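Side-chain contacts in WbmS, polysaccharide deacetylase involved in O-antigen biosynthesis (Bordetella bronchiseptica, PDB 3HFT), which probably removes acetyl groups from a polysaccharide in O-antigen biosynthesis, as a zinc-binding member of the polysaccharide deacetylase family: residues A[214-217]-A[218-221]; A[247-250]-A[251-255]. All blocks are in the same frame, centred on the assembly; numbering follows the deposited sequence. Where two conformers were deposited one is given.

Contact 1: residues A[214-217]-A[218-221]; sequences MNTE and SLRR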
# COMPACT_ATOMS: atom_id res chain seq x y z
N MSE A 214 -10.98 -13.88 22.08
CA MSE A 214 -10.31 -13.54 23.36
C MSE A 214 -10.59 -12.12 23.82
O MSE A 214 -10.12 -11.73 24.88
CB MSE A 214 -8.79 -13.69 23.24
CG MSE A 214 -8.33 -15.09 22.74
SE MSE A 214 -6.39 -15.22 22.83
CE MSE A 214 -6.38 -15.38 24.26
N ASN A 215 -11.31 -11.34 23.01
CA ASN A 215 -11.60 -9.94 23.33
C ASN A 215 -10.30 -9.19 23.59
O ASN A 215 -10.18 -8.38 24.51
CB ASN A 215 -12.55 -9.80 24.51
CG ASN A 215 -13.00 -8.35 24.75
OD1 ASN A 215 -13.16 -7.56 23.81
ND2 ASN A 215 -13.22 -8.00 26.01
N THR A 216 -9.36 -9.42 22.70
CA THR A 216 -8.01 -8.88 22.84
C THR A 216 -7.97 -7.35 22.97
O THR A 216 -8.50 -6.63 22.12
CB THR A 216 -7.13 -9.24 21.64
OG1 THR A 216 -7.13 -10.66 21.48
CG2 THR A 216 -5.70 -8.71 21.80
N GLU A 217 -7.31 -6.91 24.03
CA GLU A 217 -6.98 -5.50 24.25
C GLU A 217 -5.46 -5.23 24.22
O GLU A 217 -5.05 -4.10 24.21
CB GLU A 217 -7.55 -5.05 25.59
CG GLU A 217 -6.71 -5.38 26.82
CD GLU A 217 -6.62 -6.87 27.23
OE1 GLU A 217 -6.61 -7.82 26.42
OE2 GLU A 217 -6.49 -7.09 28.43
N SER A 218 -4.65 -6.29 24.30
CA SER A 218 -3.19 -6.19 24.24
C SER A 218 -2.68 -7.44 23.56
O SER A 218 -3.16 -8.54 23.82
CB SER A 218 -2.58 -6.10 25.64
OG SER A 218 -1.17 -6.36 25.62
N LEU A 219 -1.70 -7.27 22.68
CA LEU A 219 -1.11 -8.39 21.99
C LEU A 219 -0.33 -9.29 22.92
O LEU A 219 -0.01 -10.44 22.57
CB LEU A 219 -0.26 -7.93 20.82
CG LEU A 219 -1.08 -7.24 19.73
CD1 LEU A 219 -0.19 -6.73 18.59
CD2 LEU A 219 -2.17 -8.18 19.20
N ARG A 220 -0.02 -8.82 24.13
CA ARG A 220 0.65 -9.65 25.08
C ARG A 220 -0.28 -10.78 25.55
O ARG A 220 0.17 -11.86 25.84
CB ARG A 220 1.16 -8.79 26.26
CG ARG A 220 2.11 -9.51 27.21
CD ARG A 220 3.32 -10.11 26.49
NE ARG A 220 4.12 -10.93 27.39
CZ ARG A 220 5.04 -10.47 28.23
NH1 ARG A 220 5.33 -9.17 28.29
NH2 ARG A 220 5.69 -11.31 29.01
N ARG A 221 -1.59 -10.52 25.64
CA ARG A 221 -2.55 -11.58 25.98
C ARG A 221 -2.50 -12.65 24.90
O ARG A 221 -2.42 -13.86 25.17
CB ARG A 221 -3.97 -11.00 26.08
CG ARG A 221 -5.08 -12.01 26.44
CD ARG A 221 -6.50 -11.44 26.40
NE ARG A 221 -6.67 -10.45 27.46
CZ ARG A 221 -6.92 -10.74 28.73
NH1 ARG A 221 -7.02 -12.00 29.14
NH2 ARG A 221 -7.02 -9.75 29.61
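Glu217 and Arg221, four residues apart, meet in a two-bond salt bridge that dominates the turn between helices 209-214 and 219-224. The guanidinium presents its NE side, with Arg221 NE 2.8 Å from Glu217 OE1 and Arg221 NH2 3.0 Å from Glu217 OE2. Both bonds are almost straight, and the carboxylate and guanidinium planes lie only 15° apart, which holds the two flat groups against rotation. NE meets the syn lone pair of OE1; NH2 also comes from the syn side of OE2, but somewhat out of the carboxylate plane. The chains themselves cross at about a right angle. The Arg221 chain starts anti to its backbone N and turns at chi3 (-67°), while Glu217 folds back at chi2 (-70°), which lays the carboxylate edge-on against the guanidinium. Glu217 OE1 also has a weak donor in Ser218 N, 3.3 Å away. Arg221 NH1 also makes a weak bond to Trp238 O.

On the more buried side, Thr216 CG2 packs 3.2 Å from Ser218 O, while Thr216 OG1 bonds to His211 ND1. The selenomethionine at Met214 brings CE within 4.2 Å of Arg221 CG, against the aliphatic part of that chain. The backbone evidence matches a short loop linking two helices: Asn215, with positive phi, closes helix 209-214 in a Schellman motif, and three residues later Ser218 takes the N-cap position of helix 219-224.

Contact 2: residues A[247-250]-A[251-255]; sequences TFLQ and SLLAR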
# COMPACT_ATOMS: atom_id res chain seq x y z
N THR A 247 -15.76 -6.52 22.51
CA THR A 247 -16.74 -5.55 22.97
C THR A 247 -16.82 -4.36 22.00
O THR A 247 -17.89 -3.80 21.81
CB THR A 247 -16.48 -5.09 24.40
OG1 THR A 247 -15.20 -4.47 24.47
CG2 THR A 247 -16.56 -6.27 25.39
N PHE A 248 -15.72 -4.02 21.34
CA PHE A 248 -15.72 -2.96 20.32
C PHE A 248 -16.65 -3.39 19.18
O PHE A 248 -17.49 -2.62 18.73
CB PHE A 248 -14.29 -2.76 19.84
CG PHE A 248 -14.12 -1.77 18.70
CD1 PHE A 248 -14.13 -2.19 17.39
CD2 PHE A 248 -13.84 -0.43 18.96
CE1 PHE A 248 -13.90 -1.31 16.36
CE2 PHE A 248 -13.60 0.45 17.93
CZ PHE A 248 -13.63 0.01 16.63
N LEU A 249 -16.49 -4.63 18.72
CA LEU A 249 -17.33 -5.14 17.62
C LEU A 249 -18.76 -5.23 18.06
O LEU A 249 -19.66 -4.87 17.30
CB LEU A 249 -16.83 -6.52 17.21
CG LEU A 249 -17.64 -7.26 16.15
CD1 LEU A 249 -17.79 -6.48 14.83
CD2 LEU A 249 -16.96 -8.65 15.92
N GLN A 250 -19.00 -5.73 19.26
CA GLN A 250 -20.38 -5.82 19.75
C GLN A 250 -21.06 -4.45 19.83
O GLN A 250 -22.21 -4.31 19.43
CB GLN A 250 -20.46 -6.55 21.10
CG GLN A 250 -20.18 -8.04 20.98
CD GLN A 250 -20.00 -8.69 22.33
OE1 GLN A 250 -19.32 -8.17 23.20
NE2 GLN A 250 -20.61 -9.84 22.51
N SER A 251 -20.36 -3.43 20.33
CA SER A 251 -20.92 -2.06 20.39
C SER A 251 -21.19 -1.46 19.04
O SER A 251 -22.19 -0.79 18.82
CB SER A 251 -19.98 -1.11 21.10
OG SER A 251 -19.85 -1.52 22.44
N LEU A 252 -20.26 -1.69 18.13
CA LEU A 252 -20.38 -1.17 16.77
C LEU A 252 -21.61 -1.75 16.11
O LEU A 252 -22.37 -1.02 15.45
CB LEU A 252 -19.12 -1.53 16.00
CG LEU A 252 -18.90 -1.26 14.53
CD1 LEU A 252 -17.41 -1.55 14.29
CD2 LEU A 252 -19.79 -2.13 13.67
N LEU A 253 -21.83 -3.05 16.30
CA LEU A 253 -23.02 -3.72 15.77
C LEU A 253 -24.29 -3.17 16.41
O LEU A 253 -25.25 -2.81 15.70
CB LEU A 253 -22.93 -5.25 15.99
CG LEU A 253 -21.89 -6.01 15.15
CD1 LEU A 253 -21.68 -7.46 15.65
CD2 LEU A 253 -22.24 -5.96 13.65
N ALA A 254 -24.31 -3.09 17.74
CA ALA A 254 -25.48 -2.59 18.48
C ALA A 254 -25.86 -1.17 18.07
O ALA A 254 -27.01 -0.88 17.90
CB ALA A 254 -25.24 -2.68 20.01
N ARG A 255 -24.88 -0.30 17.94
CA ARG A 255 -25.13 1.06 17.54
C ARG A 255 -25.59 1.24 16.12
O ARG A 255 -26.13 2.29 15.81
CB ARG A 255 -23.85 1.87 17.55
CG ARG A 255 -23.27 2.19 18.85
CD ARG A 255 -22.09 3.10 18.59
NE ARG A 255 -21.36 3.22 19.83
CZ ARG A 255 -20.13 2.79 20.04
NH1 ARG A 255 -19.44 2.25 19.04
NH2 ARG A 255 -19.59 2.96 21.24
O HOH W 1 -17.36 0.13 19.05
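Phe248 reaches Leu252 one turn further along helix 245-256, the ring carbon Phe248 CE1 lying 4.1 Å from Leu252 CD1. Beside this pair, Leu249 CG sits 4.1 Å from Leu253 CD1, and in both cases the side chains slant across one another. Leu253 is drawn in closely: its CG, placed beside the backbone N (chi1 -70°), comes within 3.3 Å of Leu249 O, a carbonyl that also accepts the Leu253 N-H. All four of these residues are buried. Phe248 and Leu252 touch Leu205 of strand 203-207, and the Phe248 ring stacks with Trp177; Leu249 and Leu253 lie against Ile60 of helix 50-63.

These positions, at i, i+1, i+4 and i+5, form the apolar face of an amphipathic helix packed against the parallel beta sheet and a neighbouring helix, an alpha/beta arrangement consistent with the polysaccharide deacetylase family. Regular i to i+4 backbone bonds confirm the alpha-helical spacing, for example Leu252 N to Phe248 O at 3.0 Å, with an N-H...O angle of 158°.

A looser, polar side adjoins this face. Phe248 O accepts a second bond, from a water at 2.8 Å that in turn accepts from Arg255 NH1 at 3.0 Å. That same water lies above one face of the Phe248 ring, to one side of the ring centre. Arg255 is exposed, yet its guanidinium passes over Ser251 CB, 3.8 Å from the group's plane, and NH1 also forms a salt bridge with Asp194. Ala254, likewise exposed, is tied in through its backbone N-H to Gln250 O.

In the fold
Contact 1 is a polar turn with a partly exposed salt bridge, and contact 2 a helix segment whose apolar face is buried, so a charged pair carries the first and ring and leucine packing the second. The first joins the end of helix 209-214 to the start of helix 219-224; the second lies wholly within helix 245-256. Their centres are about 17 Å apart, but they meet at one point: Asn215 OD1 is 3.1 Å from Thr247 N, a probable hydrogen bond that ties the Schellman residue to an early turn of helix 245-256. Arginine appears in both, gripping a carboxylate within contact 1 but reaching Asp194 beyond contact 2.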